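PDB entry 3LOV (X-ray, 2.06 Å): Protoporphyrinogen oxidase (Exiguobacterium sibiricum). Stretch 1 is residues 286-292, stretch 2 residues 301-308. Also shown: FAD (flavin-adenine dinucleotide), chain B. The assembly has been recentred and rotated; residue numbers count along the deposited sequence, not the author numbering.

Stretch 1 286-292: PHPQVVQ
Stretch 2 301-308: ELEQLTTH

Stretch 1 is a loop residue running into helix 287-292, which continues later in the chain; stretch 2 ends a helix begun earlier, 301-303, then passes through loop toward a weakly bonded strand at about 307-308. Pro 286 (phi/psi -57/140) sits at the N-cap position, and its O accepts from Gln 289 N at 2.9 Å and, weakly, from Val 290 N at 3.4 Å. Its CD lies 3.6 Å from FAD C8A, so the helix starts beside the adenine.

His 287 (-58/-31, chi1 69°, p; chi2 -90°) organises the contact. Its CA is 6.4 Å from Leu 302 CA, which sets the register, and its CB points toward stretch 2. The ring donates from NE2 to Leu 305 O at 2.9 Å with an N-H...O angle of 159°, where Leu 305 is extended (-83/107). Leu 305, with chi1 t and chi2 p, places CD2 over one ring face, 3.7 Å from the centroid and 11° off the normal. At the ring edge lie Leu 302 O, 3.3 Å from His 287 CD2, and Thr 307 CG2, 3.9 Å from His 287 CE1. The rule: one buried histidine takes a carbonyl and a CH-pi contact from the same residue.

Pro 288 makes no contact with stretch 2. Gln 289 (m, t, 51°) serves the cofactor instead: its OE1 accepts from FAD N6A at 2.8 Å, while its NE2 donates to FAD N7A at 2.9 Å, a paired reading of the adenine edge.

The CA-to-CB bonds of Val 290 (-60/-48) and Val 291 (-58/-45), both t, point toward stretch 2. Val 291 N donates to His 287 O at 3.1 Å. Val 290 CG1 meets CD1 of Leu 302 (-75/-33; m, t) at 4.0 Å; Val 291 CG2 packs on Leu 302 CB at 3.6 Å. Glu 303 starts away, but its m, t side chain brings OE2 to 3.8 Å from Val 291 CG1. Gln 292 stays out of reach.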

# COMPACT_ATOMS: atom_id res chain seq x y z
N PRO A 286 7.75 -7.44 10.37
CA PRO A 286 6.70 -6.59 10.95
C PRO A 286 7.16 -5.92 12.26
O PRO A 286 7.79 -6.57 13.12
CB PRO A 286 5.57 -7.57 11.23
CG PRO A 286 5.74 -8.69 10.21
CD PRO A 286 7.21 -8.73 9.87
N HIS A 287 6.80 -4.67 12.42
CA HIS A 287 7.26 -3.84 13.52
C HIS A 287 6.96 -4.34 14.98
O HIS A 287 7.76 -4.11 15.88
CB HIS A 287 6.81 -2.37 13.29
CG HIS A 287 5.33 -2.15 13.41
ND1 HIS A 287 4.47 -2.26 12.34
CD2 HIS A 287 4.56 -1.82 14.47
CE1 HIS A 287 3.24 -2.03 12.74
NE2 HIS A 287 3.27 -1.72 14.02
N PRO A 288 5.87 -5.06 15.21
CA PRO A 288 5.71 -5.64 16.56
C PRO A 288 6.73 -6.74 16.89
O PRO A 288 6.96 -7.01 18.06
CB PRO A 288 4.30 -6.25 16.55
CG PRO A 288 3.64 -5.73 15.28
CD PRO A 288 4.75 -5.42 14.32
N GLN A 289 7.31 -7.38 15.89
CA GLN A 289 8.41 -8.28 16.15
C GLN A 289 9.67 -7.50 16.42
O GLN A 289 10.50 -7.96 17.20
CB GLN A 289 8.64 -9.28 15.02
CG GLN A 289 7.46 -10.25 14.74
CD GLN A 289 7.89 -11.27 13.74
OE1 GLN A 289 8.93 -11.89 13.92
NE2 GLN A 289 7.13 -11.45 12.68
N VAL A 290 9.81 -6.31 15.85
CA VAL A 290 10.94 -5.43 16.17
C VAL A 290 10.96 -5.07 17.64
O VAL A 290 12.00 -5.15 18.33
CB VAL A 290 10.94 -4.14 15.29
CG1 VAL A 290 12.00 -3.15 15.78
CG2 VAL A 290 11.14 -4.50 13.79
N VAL A 291 9.81 -4.66 18.14
CA VAL A 291 9.66 -4.29 19.55
C VAL A 291 10.06 -5.46 20.45
O VAL A 291 10.79 -5.26 21.41
CB VAL A 291 8.20 -3.88 19.88
CG1 VAL A 291 8.00 -3.77 21.40
CG2 VAL A 291 7.82 -2.61 19.11
N GLN A 292 9.61 -6.67 20.13
CA GLN A 292 9.89 -7.83 20.96
C GLN A 292 11.36 -8.25 20.89
O GLN A 292 11.93 -8.63 21.90
CB GLN A 292 9.07 -9.03 20.54
CG GLN A 292 7.84 -9.27 21.33
CD GLN A 292 7.30 -10.65 21.07
OE1 GLN A 292 7.19 -11.07 19.91
NE2 GLN A 292 6.97 -11.38 22.13
N GLU A 301 6.31 4.28 20.18
CA GLU A 301 5.84 4.67 18.84
C GLU A 301 5.48 3.44 18.02
O GLU A 301 4.42 3.39 17.39
CB GLU A 301 6.88 5.48 18.08
CG GLU A 301 7.24 6.80 18.72
CD GLU A 301 8.33 6.67 19.80
OE1 GLU A 301 8.74 5.56 20.17
OE2 GLU A 301 8.82 7.71 20.25
N LEU A 302 6.30 2.41 18.07
CA LEU A 302 5.98 1.17 17.37
C LEU A 302 4.89 0.34 18.06
O LEU A 302 4.13 -0.33 17.38
CB LEU A 302 7.23 0.31 17.16
CG LEU A 302 8.25 0.86 16.17
CD1 LEU A 302 9.28 -0.25 15.84
CD2 LEU A 302 7.61 1.35 14.89
N GLU A 303 4.82 0.38 19.40
CA GLU A 303 3.72 -0.33 20.11
C GLU A 303 2.34 0.28 19.78
O GLU A 303 1.36 -0.41 19.74
CB GLU A 303 3.92 -0.29 21.64
CG GLU A 303 5.13 -1.07 22.11
CD GLU A 303 5.60 -0.71 23.52
OE1 GLU A 303 5.12 0.27 24.12
OE2 GLU A 303 6.53 -1.38 23.99
N GLN A 304 2.29 1.58 19.55
CA GLN A 304 1.05 2.26 19.21
C GLN A 304 0.77 2.36 17.73
O GLN A 304 -0.23 2.94 17.36
CB GLN A 304 1.10 3.68 19.78
CG GLN A 304 1.09 3.65 21.30
CD GLN A 304 1.69 4.91 21.89
OE1 GLN A 304 1.40 6.03 21.47
NE2 GLN A 304 2.57 4.72 22.86
N LEU A 305 1.62 1.80 16.87
CA LEU A 305 1.35 1.80 15.44
C LEU A 305 0.44 0.63 15.11
O LEU A 305 0.85 -0.52 15.10
CB LEU A 305 2.66 1.74 14.64
CG LEU A 305 2.61 1.90 13.13
CD1 LEU A 305 2.11 3.28 12.75
CD2 LEU A 305 3.98 1.61 12.52
N THR A 306 -0.82 0.93 14.82
CA THR A 306 -1.82 -0.09 14.62
C THR A 306 -1.92 -0.53 13.19
O THR A 306 -1.47 0.16 12.26
CB THR A 306 -3.24 0.39 15.01
OG1 THR A 306 -3.65 1.44 14.11
CG2 THR A 306 -3.31 0.89 16.50
N THR A 307 -2.57 -1.69 13.00
CA THR A 307 -2.78 -2.24 11.70
C THR A 307 -4.17 -2.84 11.60
O THR A 307 -4.88 -2.99 12.61
CB THR A 307 -1.75 -3.38 11.41
OG1 THR A 307 -1.91 -4.40 12.39
CG2 THR A 307 -0.28 -2.85 11.37
N HIS A 308 -4.55 -3.20 10.37
CA HIS A 308 -5.69 -4.09 10.12
C HIS A 308 -5.31 -5.13 9.08
O HIS A 308 -4.31 -4.97 8.35
CB HIS A 308 -6.94 -3.27 9.71
CG HIS A 308 -6.85 -2.69 8.33
ND1 HIS A 308 -6.27 -1.47 8.07
CD2 HIS A 308 -7.28 -3.17 7.14
CE1 HIS A 308 -6.33 -1.23 6.77
NE2 HIS A 308 -6.95 -2.24 6.19
PA FAD B . 6.42 -7.96 3.84
O1A FAD B . 6.01 -8.13 2.41
O2A FAD B . 5.40 -8.11 4.90
O5B FAD B . 7.61 -8.97 4.13
C5B FAD B . 8.03 -9.29 5.43
C4B FAD B . 8.88 -10.57 5.34
O4B FAD B . 9.51 -10.84 6.60
C3B FAD B . 8.02 -11.76 4.96
O3B FAD B . 8.62 -12.53 3.93
C2B FAD B . 7.93 -12.49 6.28
O2B FAD B . 7.80 -13.86 6.13
C1B FAD B . 9.25 -12.18 6.93
N9A FAD B . 9.29 -12.32 8.40
C8A FAD B . 8.34 -12.09 9.37
N7A FAD B . 8.86 -12.37 10.59
C5A FAD B . 10.15 -12.79 10.41
C6A FAD B . 11.17 -13.19 11.27
N6A FAD B . 10.99 -13.19 12.59
N1A FAD B . 12.40 -13.57 10.76
C2A FAD B . 12.63 -13.51 9.41
N3A FAD B . 11.63 -13.09 8.55
C4A FAD B . 10.42 -12.76 9.04
N1 FAD B . 1.74 -1.36 -2.35
C2 FAD B . 1.77 -0.84 -3.62
O2 FAD B . 2.72 -0.14 -3.99
N3 FAD B . 0.71 -1.07 -4.46
C4 FAD B . -0.36 -1.79 -4.09
O4 FAD B . -1.25 -1.98 -4.91
C4X FAD B . -0.43 -2.30 -2.81
N5 FAD B . -1.52 -3.07 -2.44
C5X FAD B . -1.54 -3.60 -1.14
C6 FAD B . -2.65 -4.35 -0.72
C7 FAD B . -2.69 -4.88 0.58
C7M FAD B . -3.87 -5.70 1.01
C8 FAD B . -1.61 -4.69 1.46
C8M FAD B . -1.62 -5.23 2.88
C9 FAD B . -0.50 -3.95 1.05
C9A FAD B . -0.46 -3.39 -0.25
N10 FAD B . 0.66 -2.65 -0.66
C10 FAD B . 0.65 -2.10 -1.95
C1' FAD B . 1.84 -2.36 0.23
C2' FAD B . 2.95 -3.40 -0.07
O2' FAD B . 2.47 -4.66 0.25
C3' FAD B . 4.24 -3.15 0.71
O3' FAD B . 4.86 -2.03 0.10
C4' FAD B . 5.28 -4.30 0.68
O4' FAD B . 4.77 -5.60 0.43
C5' FAD B . 6.01 -4.43 2.00
O5' FAD B . 7.04 -5.38 1.87
P FAD B . 7.99 -5.65 3.10
O1P FAD B . 8.32 -4.39 3.86
O2P FAD B . 9.18 -6.52 2.76
O3P FAD B . 7.06 -6.51 4.13